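Local coordinates for nitrilotriacetate monooxygenase component B (Bacillus cereus ATCC 14579, PDB 3BPK), which probably binds FMN and acts as a flavin reductase-like oxidoreductase, the presumed partner component of a flavin-dependent monooxygenase, at residues A96-T100 with L113-T117; H87-Y93 with K130-I134; P46-F50 with S61-Q65. One frame throughout, in Å; residues are numbered along the deposited sequence. Where two conformers were deposited one is given.

Interaction 1. Residues A96-T100 with L113-T117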
ATOM      1  N   ALA B  96       2.475 -20.249  -8.468  1.00 20.67           N
ATOM      2  CA  ALA B  96       1.392 -20.836  -7.697  1.00 20.51           C
ATOM      3  C   ALA B  96       0.458 -19.741  -7.200  1.00 20.35           C
ATOM      4  O   ALA B  96      -0.755 -19.921  -7.207  1.00 20.17           O
ATOM      5  CB  ALA B  96       1.942 -21.656  -6.534  1.00 21.93           C
ATOM      6  N   ILE B  97       1.018 -18.614  -6.758  1.00 19.53           N
ATOM      7  CA  ILE B  97       0.153 -17.489  -6.321  1.00 19.05           C
ATOM      8  C   ILE B  97      -0.794 -17.116  -7.478  1.00 19.87           C
ATOM      9  O   ILE B  97      -1.985 -16.908  -7.284  1.00 20.27           O
ATOM     10  CB  ILE B  97       0.965 -16.247  -5.875  1.00 18.28           C
ATOM     11  CG1 ILE B  97       1.773 -16.558  -4.615  1.00 19.13           C
ATOM     12  CG2 ILE B  97       0.045 -15.070  -5.673  1.00 18.62           C
ATOM     13  CD1 ILE B  97       2.842 -15.524  -4.291  1.00 19.15           C
ATOM     14  N   ASN B  98      -0.254 -17.028  -8.687  1.00 20.64           N
ATOM     15  CA  ASN B  98      -1.112 -16.655  -9.829  1.00 22.73           C
ATOM     16  C   ASN B  98      -2.254 -17.636 -10.054  1.00 24.20           C
ATOM     17  O   ASN B  98      -3.371 -17.239 -10.413  1.00 24.45           O
ATOM     18  CB  ASN B  98      -0.281 -16.512 -11.100  1.00 23.19           C
ATOM     19  CG  ASN B  98      -1.088 -15.935 -12.255  1.00 26.85           C
ATOM     20  OD1 ASN B  98      -1.245 -16.580 -13.301  1.00 31.43           O
ATOM     21  ND2 ASN B  98      -1.614 -14.728 -12.068  1.00 27.82           N
ATOM     22  N   GLU B  99      -1.964 -18.919  -9.846  1.00 24.27           N
ATOM     23  CA  GLU B  99      -2.986 -19.961  -9.973  0.70 25.51           C
ATOM     24  C   GLU B  99      -4.141 -19.743  -9.025  1.00 25.72           C
ATOM     25  O   GLU B  99      -5.295 -20.082  -9.339  1.00 27.60           O
ATOM     26  CB  GLU B  99      -2.387 -21.328  -9.715  0.70 26.42           C
ATOM     27  CG  GLU B  99      -1.549 -21.810 -10.836  0.70 30.20           C
ATOM     28  CD  GLU B  99      -1.377 -23.298 -10.814  0.70 32.27           C
ATOM     29  OE1 GLU B  99      -2.291 -24.003 -10.332  0.70 36.05           O
ATOM     30  OE2 GLU B  99      -0.326 -23.761 -11.288  0.70 37.78           O
ATOM     31  N   THR B 100      -3.862 -19.164  -7.855  1.00 24.91           N
ATOM     32  CA  THR B 100      -4.945 -18.946  -6.897  1.00 25.42           C
ATOM     33  C   THR B 100      -5.898 -17.817  -7.253  1.00 27.19           C
ATOM     34  O   THR B 100      -6.939 -17.653  -6.608  1.00 29.37           O
ATOM     35  CB  THR B 100      -4.442 -18.673  -5.469  1.00 24.49           C
ATOM     36  OG1 THR B 100      -3.874 -17.346  -5.381  1.00 22.81           O
ATOM     37  CG2 THR B 100      -3.453 -19.750  -5.034  1.00 21.62           C
ATOM     38  N   LEU B 113      -5.644 -26.463  -4.861  1.00 22.65           N
ATOM     39  CA  LEU B 113      -5.622 -26.364  -6.320  0.60 23.76           C
ATOM     40  C   LEU B 113      -4.237 -25.986  -6.857  1.00 23.81           C
ATOM     41  O   LEU B 113      -3.768 -26.556  -7.855  1.00 25.08           O
ATOM     42  CB  LEU B 113      -6.655 -25.342  -6.799  0.60 24.89           C
ATOM     43  CG  LEU B 113      -6.734 -25.057  -8.313  0.60 26.83           C
ATOM     44  CD1 LEU B 113      -7.773 -25.965  -8.983  0.60 27.56           C
ATOM     45  CD2 LEU B 113      -7.061 -23.565  -8.587  0.60 26.53           C
ATOM     46  N   ALA B 114      -3.591 -25.017  -6.192  1.00 22.22           N
ATOM     47  CA  ALA B 114      -2.292 -24.504  -6.647  1.00 22.68           C
ATOM     48  C   ALA B 114      -1.086 -25.354  -6.195  1.00 22.01           C
ATOM     49  O   ALA B 114       0.075 -24.998  -6.452  1.00 22.65           O
ATOM     50  CB  ALA B 114      -2.143 -23.033  -6.203  1.00 22.82           C
ATOM     51  N   LYS B 115      -1.370 -26.481  -5.533  1.00 21.25           N
ATOM     52  CA  LYS B 115      -0.316 -27.429  -5.114  1.00 20.61           C
ATOM     53  C   LYS B 115       0.576 -26.783  -4.044  1.00 20.45           C
ATOM     54  O   LYS B 115       1.764 -27.129  -3.914  1.00 23.29           O
ATOM     55  CB  LYS B 115       0.501 -27.957  -6.323  1.00 21.37           C
ATOM     56  CG  LYS B 115      -0.398 -28.639  -7.355  1.00 22.17           C
ATOM     57  CD  LYS B 115       0.408 -29.364  -8.400  1.00 26.21           C
ATOM     58  CE  LYS B 115      -0.499 -29.956  -9.454  1.00 28.73           C
ATOM     59  NZ  LYS B 115      -0.436 -29.075 -10.618  1.00 35.02           N
ATOM     60  N   LEU B 116      -0.012 -25.875  -3.261  1.00 18.99           N
ATOM     61  CA  LEU B 116       0.710 -25.250  -2.147  1.00 18.17           C
ATOM     62  C   LEU B 116       0.467 -26.065  -0.885  1.00 18.68           C
ATOM     63  O   LEU B 116      -0.420 -26.939  -0.856  1.00 20.08           O
ATOM     64  CB  LEU B 116       0.224 -23.804  -1.979  1.00 18.01           C
ATOM     65  CG  LEU B 116       0.669 -22.843  -3.091  1.00 17.80           C
ATOM     66  CD1 LEU B 116      -0.102 -21.525  -2.944  1.00 21.53           C
ATOM     67  CD2 LEU B 116       2.195 -22.560  -3.119  1.00 20.02           C
ATOM     68  N   THR B 117       1.256 -25.802   0.151  1.00 18.39           N
ATOM     69  CA  THR B 117       1.314 -26.712   1.307  1.00 19.51           C
ATOM     70  C   THR B 117       0.951 -26.008   2.603  1.00 19.07           C
ATOM     71  O   THR B 117       1.702 -25.124   3.055  1.00 19.52           O
ATOM     72  CB  THR B 117       2.772 -27.214   1.446  1.00 20.16           C
ATOM     73  OG1 THR B 117       3.223 -27.726   0.190  1.00 22.41           O
ATOM     74  CG2 THR B 117       2.919 -28.274   2.534  1.00 21.02           C
TER
HETATM   75  O   HOH W   1       0.833 -24.369  -8.963  1.00 35.75           O
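Ala114 sets its methyl group against one side of helix 94-100. Ala114 CB lies 3.6 Å from Ala96 O, 3.9 Å from Glu99 CB and 3.7 Å from Thr100 CG2. These three residues sit at spacings of three and four, so they line one face of the helix. Ala96 also meets the next apolar residue of the loop: Ala96 CB is 3.5 Å from Leu116 CD2. The small side chains let the two backbones come close, with Ala96 CA 5.3 Å from Ala114 CA. The loop gets its shape from a Schellman motif that ends helix 110-113. Lys115 takes positive phi there, and the chain turns so that Ala114 and Leu116 both point at helix 94-100. No direct hydrogen bond crosses the contact. Water 1 donates to Ala114 O at 2.7 Å and, weakly, to Glu99 OE2 at 2.7 Å. Thr100 OG1 donates a hydrogen bond to Ile97 O at 2.7 Å. Ile97, Thr100 and Leu116 all touch Phe32 of strand 28-36.

Interaction 2. Residues H87-Y93 with K130-I134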
ATOM      1  N   HIS B  87       1.230 -13.438   3.554  1.00 12.10           N
ATOM      2  CA  HIS B  87       2.517 -13.920   3.083  1.00 12.61           C
ATOM      3  C   HIS B  87       3.096 -12.904   2.115  1.00 13.18           C
ATOM      4  O   HIS B  87       2.362 -12.312   1.296  1.00 14.19           O
ATOM      5  CB  HIS B  87       2.366 -15.246   2.311  1.00 14.22           C
ATOM      6  CG  HIS B  87       1.666 -16.318   3.086  1.00 13.08           C
ATOM      7  ND1 HIS B  87       0.292 -16.336   3.238  1.00 12.69           N
ATOM      8  CD2 HIS B  87       2.135 -17.437   3.712  1.00 14.93           C
ATOM      9  CE1 HIS B  87      -0.054 -17.413   3.944  1.00 14.53           C
ATOM     10  NE2 HIS B  87       1.047 -18.083   4.263  1.00 15.13           N
ATOM     11  N   ILE B  88       4.406 -12.722   2.186  1.00 13.15           N
ATOM     12  CA  ILE B  88       5.104 -11.931   1.158  1.00 13.51           C
ATOM     13  C   ILE B  88       5.201 -12.784  -0.117  1.00 13.72           C
ATOM     14  O   ILE B  88       5.547 -13.980  -0.080  1.00 14.98           O
ATOM     15  CB  ILE B  88       6.529 -11.563   1.627  1.00 13.95           C
ATOM     16  CG1 ILE B  88       6.451 -10.714   2.909  1.00 14.11           C
ATOM     17  CG2 ILE B  88       7.316 -10.843   0.522  1.00 15.32           C
ATOM     18  CD1 ILE B  88       5.560  -9.481   2.795  1.00 16.44           C
ATOM     19  N   SER B  89       4.850 -12.172  -1.241  1.00 14.34           N
ATOM     20  CA  SER B  89       4.916 -12.835  -2.555  1.00 14.78           C
ATOM     21  C   SER B  89       6.283 -12.650  -3.164  1.00 15.79           C
ATOM     22  O   SER B  89       6.824 -11.541  -3.211  1.00 16.40           O
ATOM     23  CB  SER B  89       3.846 -12.257  -3.512  1.00 16.61           C
ATOM     24  OG  SER B  89       2.552 -12.404  -2.975  1.00 16.71           O
ATOM     25  N   ASP B  90       6.827 -13.746  -3.677  1.00 15.80           N
ATOM     26  CA  ASP B  90       8.171 -13.695  -4.237  1.00 17.05           C
ATOM     27  C   ASP B  90       8.327 -14.582  -5.474  1.00 17.23           C
ATOM     28  O   ASP B  90       7.421 -15.380  -5.805  1.00 17.59           O
ATOM     29  CB  ASP B  90       9.246 -13.956  -3.157  1.00 18.26           C
ATOM     30  CG  ASP B  90       9.299 -15.399  -2.703  1.00 20.22           C
ATOM     31  OD1 ASP B  90       9.223 -16.314  -3.561  1.00 22.91           O
ATOM     32  OD2 ASP B  90       9.441 -15.611  -1.478  1.00 22.06           O
ATOM     33  N   GLU B  91       9.452 -14.415  -6.181  1.00 17.69           N
ATOM     34  CA  GLU B  91       9.647 -15.125  -7.452  1.00 20.07           C
ATOM     35  C   GLU B  91       9.588 -16.655  -7.289  1.00 20.26           C
ATOM     36  O   GLU B  91       9.211 -17.359  -8.252  1.00 23.34           O
ATOM     37  CB  GLU B  91      10.973 -14.725  -8.078  1.00 19.84           C
ATOM     38  CG  GLU B  91      11.022 -13.266  -8.535  1.00 19.76           C
ATOM     39  CD  GLU B  91      12.317 -12.891  -9.261  1.00 21.48           C
ATOM     40  OE1 GLU B  91      12.922 -13.785  -9.927  1.00 25.62           O
ATOM     41  OE2 GLU B  91      12.744 -11.721  -9.151  1.00 22.78           O
ATOM     42  N   SER B  92       9.886 -17.166  -6.088  1.00 21.25           N
ATOM     43  CA  SER B  92       9.973 -18.645  -5.912  1.00 21.47           C
ATOM     44  C   SER B  92       8.612 -19.326  -5.960  1.00 21.62           C
ATOM     45  O   SER B  92       8.533 -20.531  -6.159  1.00 22.90           O
ATOM     46  CB  SER B  92      10.685 -19.026  -4.615  1.00 21.74           C
ATOM     47  OG  SER B  92       9.910 -18.733  -3.449  1.00 22.69           O
ATOM     48  N   TYR B  93       7.525 -18.582  -5.750  1.00 20.42           N
ATOM     49  CA  TYR B  93       6.199 -19.226  -5.776  1.00 19.97           C
ATOM     50  C   TYR B  93       5.114 -18.371  -6.432  1.00 19.47           C
ATOM     51  O   TYR B  93       3.939 -18.694  -6.327  1.00 19.01           O
ATOM     52  CB  TYR B  93       5.785 -19.784  -4.391  1.00 19.25           C
ATOM     53  CG  TYR B  93       5.320 -18.794  -3.343  1.00 18.07           C
ATOM     54  CD1 TYR B  93       4.008 -18.870  -2.834  1.00 18.20           C
ATOM     55  CD2 TYR B  93       6.178 -17.815  -2.836  1.00 16.35           C
ATOM     56  CE1 TYR B  93       3.556 -17.993  -1.876  1.00 17.83           C
ATOM     57  CE2 TYR B  93       5.712 -16.888  -1.852  1.00 15.01           C
ATOM     58  CZ  TYR B  93       4.403 -17.011  -1.389  1.00 18.99           C
ATOM     59  OH  TYR B  93       3.899 -16.139  -0.446  1.00 17.97           O
ATOM     60  N   LYS B 130       3.667 -23.203   3.369  1.00 16.64           N
ATOM     61  CA  LYS B 130       5.076 -23.434   3.587  1.00 17.87           C
ATOM     62  C   LYS B 130       5.978 -22.769   2.541  1.00 17.49           C
ATOM     63  O   LYS B 130       7.110 -22.396   2.854  1.00 18.37           O
ATOM     64  CB  LYS B 130       5.313 -24.966   3.595  1.00 19.14           C
ATOM     65  CG  LYS B 130       6.714 -25.365   3.925  1.00 23.75           C
ATOM     66  CD  LYS B 130       6.799 -26.908   3.890  1.00 26.93           C
ATOM     67  CE  LYS B 130       8.246 -27.400   3.897  1.00 32.09           C
ATOM     68  NZ  LYS B 130       8.732 -27.172   5.268  1.00 36.00           N
ATOM     69  N   GLU B 131       5.461 -22.607   1.307  1.00 17.47           N
ATOM     70  CA  GLU B 131       6.242 -22.071   0.208  1.00 17.60           C
ATOM     71  C   GLU B 131       6.718 -20.619   0.418  1.00 17.31           C
ATOM     72  O   GLU B 131       7.743 -20.217  -0.167  1.00 19.21           O
ATOM     73  CB  GLU B 131       5.474 -22.172  -1.108  1.00 17.78           C
ATOM     74  CG  GLU B 131       5.319 -23.621  -1.661  1.00 20.08           C
ATOM     75  CD  GLU B 131       4.279 -24.492  -0.964  1.00 20.45           C
ATOM     76  OE1 GLU B 131       3.509 -24.000  -0.120  1.00 20.00           O
ATOM     77  OE2 GLU B 131       4.246 -25.714  -1.293  1.00 22.82           O
ATOM     78  N   ALA B 132       6.007 -19.829   1.243  1.00 16.20           N
ATOM     79  CA  ALA B 132       6.462 -18.456   1.505  1.00 15.85           C
ATOM     80  C   ALA B 132       7.755 -18.416   2.306  1.00 16.12           C
ATOM     81  O   ALA B 132       7.957 -19.252   3.212  1.00 17.12           O
ATOM     82  CB  ALA B 132       5.381 -17.688   2.265  1.00 16.89           C
ATOM     83  N   ASN B 133       8.612 -17.434   1.996  1.00 16.04           N
ATOM     84  CA  ASN B 133       9.830 -17.191   2.752  0.60 15.77           C
ATOM     85  C   ASN B 133       9.594 -16.225   3.937  1.00 15.46           C
ATOM     86  O   ASN B 133      10.374 -16.177   4.881  1.00 16.73           O
ATOM     87  CB  ASN B 133      10.928 -16.692   1.798  0.60 17.20           C
ATOM     88  CG  ASN B 133      11.373 -17.782   0.810  0.60 18.37           C
ATOM     89  OD1 ASN B 133      12.206 -18.617   1.160  0.60 22.32           O
ATOM     90  ND2 ASN B 133      10.816 -17.783  -0.412  0.60 20.43           N
ATOM     91  N   ILE B 134       8.529 -15.417   3.858  1.00 14.31           N
ATOM     92  CA  ILE B 134       8.163 -14.564   4.987  1.00 14.64           C
ATOM     93  C   ILE B 134       6.654 -14.617   5.077  1.00 14.63           C
ATOM     94  O   ILE B 134       5.935 -14.451   4.066  1.00 14.84           O
ATOM     95  CB  ILE B 134       8.600 -13.074   4.802  1.00 14.80           C
ATOM     96  CG1 ILE B 134      10.125 -12.944   4.617  1.00 15.47           C
ATOM     97  CG2 ILE B 134       8.092 -12.198   6.027  1.00 14.53           C
ATOM     98  CD1 ILE B 134      10.592 -11.517   4.285  1.00 16.30           C
TER
HETATM   99  O   HOH W   2       7.939 -14.995   0.782  1.00 16.53           O
HETATM  100  O   HOH W   3       8.926 -21.015  -2.556  1.00 24.23           O
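One backbone hydrogen bond, Ile88 N to Ile134 O at 3.0 Å, joins the end of strand 83-88 to the start of strand 134-146. Beyond it, side chains and water do the pairing. Asn133 ND2 donates to Asp90 OD2 at 2.8 Å and weakly to Ser92 OG at 3.3 Å. Asp90 OD1 accepts from Ser92 N at 2.7 Å, an Asx turn, and from Ser92 OG at 2.5 Å. Water 2 donates to Ile88 O and Asp90 OD2 and accepts from Ile134 N. Water 3 donates to Ser92 OG and Glu131 O. Ile88 O also accepts from Tyr93 OH at 2.7 Å. With this bond in place the ring lies beside Ala132, whose CB is 3.5 Å from Tyr93 OH and 3.6 Å from His87 CD2. His87 ND1 is hydrogen-bonded to Phe32 O and His87 NE2 to Val129 N; Glu131 OE2 is hydrogen-bonded to Thr117 OG1. Tyr93 is the N-cap residue of helix 94-100. Helix 179-182 packs on Ile88, Asp90 and Ile134 through Leu182, while Phe32 of strand 28-36 touches Tyr93.

Interaction 3. Residues P46-F50 with S61-Q65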
ATOM      1  N   PRO B  46      -4.277 -13.456  -3.834  1.00 15.09           N
ATOM      2  CA  PRO B  46      -3.368 -12.335  -3.821  1.00 14.48           C
ATOM      3  C   PRO B  46      -4.118 -11.001  -3.859  1.00 13.57           C
ATOM      4  O   PRO B  46      -5.139 -10.873  -4.564  1.00 15.34           O
ATOM      5  CB  PRO B  46      -2.582 -12.513  -5.141  1.00 15.44           C
ATOM      6  CG  PRO B  46      -3.576 -13.178  -6.051  1.00 16.82           C
ATOM      7  CD  PRO B  46      -4.483 -13.997  -5.198  1.00 16.06           C
ATOM      8  N   TYR B  47      -3.553 -10.015  -3.157  1.00 12.88           N
ATOM      9  CA  TYR B  47      -4.107  -8.652  -3.075  1.00 13.62           C
ATOM     10  C   TYR B  47      -2.974  -7.646  -3.176  1.00 14.12           C
ATOM     11  O   TYR B  47      -2.097  -7.644  -2.297  1.00 15.19           O
ATOM     12  CB  TYR B  47      -4.829  -8.441  -1.723  1.00 15.14           C
ATOM     13  CG  TYR B  47      -5.999  -9.383  -1.590  1.00 15.63           C
ATOM     14  CD1 TYR B  47      -7.219  -9.090  -2.223  1.00 16.22           C
ATOM     15  CD2 TYR B  47      -5.878 -10.624  -0.942  1.00 18.14           C
ATOM     16  CE1 TYR B  47      -8.302  -9.961  -2.161  1.00 16.33           C
ATOM     17  CE2 TYR B  47      -6.963 -11.510  -0.883  1.00 18.81           C
ATOM     18  CZ  TYR B  47      -8.164 -11.180  -1.487  1.00 16.75           C
ATOM     19  OH  TYR B  47      -9.218 -12.074  -1.460  1.00 18.87           O
ATOM     20  N   SER B  48      -2.976  -6.788  -4.212  1.00 13.66           N
ATOM     21  CA  SER B  48      -1.915  -5.807  -4.324  1.00 14.01           C
ATOM     22  C   SER B  48      -2.217  -4.480  -3.618  1.00 13.42           C
ATOM     23  O   SER B  48      -1.349  -3.593  -3.591  1.00 14.37           O
ATOM     24  CB  SER B  48      -1.549  -5.556  -5.791  1.00 15.21           C
ATOM     25  OG  SER B  48      -2.546  -4.729  -6.415  1.00 14.92           O
ATOM     26  N   TYR B  49      -3.433  -4.342  -3.050  1.00 12.59           N
ATOM     27  CA  TYR B  49      -3.752  -3.098  -2.319  1.00 12.77           C
ATOM     28  C   TYR B  49      -3.342  -3.329  -0.869  1.00 12.25           C
ATOM     29  O   TYR B  49      -4.164  -3.470   0.035  1.00 13.18           O
ATOM     30  CB  TYR B  49      -5.223  -2.683  -2.423  1.00 12.42           C
ATOM     31  CG  TYR B  49      -5.747  -2.401  -3.802  1.00 13.92           C
ATOM     32  CD1 TYR B  49      -4.959  -2.513  -4.964  1.00 13.15           C
ATOM     33  CD2 TYR B  49      -7.090  -2.072  -3.949  1.00 16.24           C
ATOM     34  CE1 TYR B  49      -5.519  -2.296  -6.225  1.00 13.59           C
ATOM     35  CE2 TYR B  49      -7.639  -1.828  -5.199  1.00 17.65           C
ATOM     36  CZ  TYR B  49      -6.858  -1.929  -6.314  1.00 14.99           C
ATOM     37  OH  TYR B  49      -7.395  -1.687  -7.581  1.00 18.06           O
ATOM     38  N   PHE B  50      -2.023  -3.372  -0.678  1.00 12.88           N
ATOM     39  CA  PHE B  50      -1.384  -3.893   0.537  1.00 13.05           C
ATOM     40  C   PHE B  50      -0.286  -2.916   0.983  1.00 12.74           C
ATOM     41  O   PHE B  50       0.530  -2.446   0.176  1.00 13.12           O
ATOM     42  CB  PHE B  50      -0.692  -5.198   0.109  1.00 13.57           C
ATOM     43  CG  PHE B  50       0.224  -5.840   1.134  1.00 12.41           C
ATOM     44  CD1 PHE B  50      -0.125  -5.941   2.488  1.00 13.03           C
ATOM     45  CD2 PHE B  50       1.398  -6.446   0.681  1.00 13.02           C
ATOM     46  CE1 PHE B  50       0.731  -6.628   3.384  1.00 12.30           C
ATOM     47  CE2 PHE B  50       2.231  -7.132   1.556  1.00 12.78           C
ATOM     48  CZ  PHE B  50       1.895  -7.229   2.890  1.00 14.21           C
ATOM     49  N   SER B  61      -2.244  -3.339   6.242  1.00 13.02           N
ATOM     50  CA  SER B  61      -3.579  -3.181   5.622  1.00 12.09           C
ATOM     51  C   SER B  61      -3.680  -3.945   4.323  1.00 12.60           C
ATOM     52  O   SER B  61      -2.710  -4.019   3.554  1.00 12.62           O
ATOM     53  CB  SER B  61      -3.863  -1.701   5.338  1.00 13.07           C
ATOM     54  OG  SER B  61      -2.837  -1.126   4.534  1.00 14.90           O
ATOM     55  N   VAL B  62      -4.878  -4.479   4.060  1.00 12.10           N
ATOM     56  CA  VAL B  62      -5.144  -5.110   2.760  1.00 12.54           C
ATOM     57  C   VAL B  62      -6.563  -4.691   2.388  1.00 13.07           C
ATOM     58  O   VAL B  62      -7.497  -4.913   3.165  1.00 13.00           O
ATOM     59  CB  VAL B  62      -5.107  -6.645   2.859  1.00 13.48           C
ATOM     60  CG1 VAL B  62      -5.401  -7.275   1.502  1.00 16.13           C
ATOM     61  CG2 VAL B  62      -3.754  -7.126   3.349  1.00 14.74           C
ATOM     62  N   SER B  63      -6.716  -4.043   1.234  1.00 12.57           N
ATOM     63  CA  SER B  63      -8.062  -3.657   0.799  1.00 13.35           C
ATOM     64  C   SER B  63      -8.638  -4.737  -0.107  1.00 14.62           C
ATOM     65  O   SER B  63      -8.056  -5.039  -1.163  1.00 17.22           O
ATOM     66  CB  SER B  63      -8.039  -2.291   0.118  1.00 14.38           C
ATOM     67  OG  SER B  63      -9.358  -1.896  -0.179  1.00 17.16           O
ATOM     68  N   VAL B  64      -9.733  -5.349   0.332  1.00 15.47           N
ATOM     69  CA  VAL B  64     -10.338  -6.483  -0.387  1.00 14.67           C
ATOM     70  C   VAL B  64     -11.653  -5.992  -1.022  1.00 16.05           C
ATOM     71  O   VAL B  64     -12.543  -5.506  -0.318  1.00 15.71           O
ATOM     72  CB  VAL B  64     -10.629  -7.659   0.580  1.00 13.93           C
ATOM     73  CG1 VAL B  64     -11.285  -8.849  -0.177  1.00 15.82           C
ATOM     74  CG2 VAL B  64      -9.314  -8.115   1.229  1.00 15.17           C
ATOM     75  N   GLN B  65     -11.753  -6.090  -2.339  1.00 17.93           N
ATOM     76  CA  GLN B  65     -12.944  -5.526  -3.019  1.00 18.80           C
ATOM     77  C   GLN B  65     -14.159  -6.392  -2.736  1.00 20.46           C
ATOM     78  O   GLN B  65     -14.033  -7.615  -2.564  1.00 19.90           O
ATOM     79  CB  GLN B  65     -12.704  -5.418  -4.533  1.00 18.95           C
ATOM     80  CG  GLN B  65     -11.482  -4.538  -4.892  1.00 19.59           C
ATOM     81  CD  GLN B  65     -11.502  -3.155  -4.183  1.00 21.81           C
ATOM     82  OE1 GLN B  65     -12.455  -2.351  -4.350  1.00 24.25           O
ATOM     83  NE2 GLN B  65     -10.453  -2.871  -3.402  1.00 19.47           N
TER
HETATM   84  O   HOH W   4      -3.628  -1.364   1.967  1.00 17.22           O
HETATM   85  O   HOH W   5      -5.964  -5.785  -3.408  1.00 22.17           O
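Ser61 begins the pairing through its carbonyl: Ser61 O receives a CA-H...O contact from Phe50 CA at 3.3 Å. Ser61 OG lies 2.7 Å from water 4, which donates to Tyr49 O. Val62 is the non-hydrogen-bonded partner of Phe50. Their side chains share one face of the sheet, with Phe50 CD1 3.9 Å from Val62 CG2, and Val62 CG1 reaches Tyr47 CB at 3.5 Å. Ser63 makes the one direct hydrogen bond, from Ser63 N to Tyr49 O at 2.9 Å. The two segments belong to an antiparallel hairpin, strands 42-54 and 59-65, in the main sheet of the flavin reductase-like domain. Strand 42-54 is interrupted here by an inverse gamma turn centred on Tyr49. Water 5 fills the gap beside the turn, accepting from Tyr49 N at 2.9 Å and donating to Ser63 O at 3.2 Å. Next, Val64 places CG2 over the face of the Tyr47 ring, 4.2 Å from its centroid, a CH-pi contact. The Tyr47 hydroxyl is hydrogen-bonded to Thr74 OG1. Last comes Gln65, whose NE2 is 3.5 Å from Tyr49 CE2. Gln65 NE2 and Ser63 OG are both hydrogen-bonded to Val53 O of the second subunit.

How the interactions relate
Interactions 1 and 2 are neighbours, with centres about 11 Å apart. Interaction 1 lies inside the chain loop that interaction 2 closes. Two probable hydrogen bonds join them: Thr117 OG1 to Glu131 OE2 at 2.7 Å, and Thr117 O with Lys130 N at 2.8 Å. Interaction 3 closes earlier in the chain, and its centre is about 18 Å from that of interaction 1 and 17 Å from that of interaction 2. Pro46 links it to interaction 1, Pro46 CB being 3.7 Å from Ile97 CG2. Its link to interaction 2 is looser, Phe50 CE2 to Ile88 CD1 at 4.3 Å. Phe50 and Ile88 both pack on Ile25 of the second subunit.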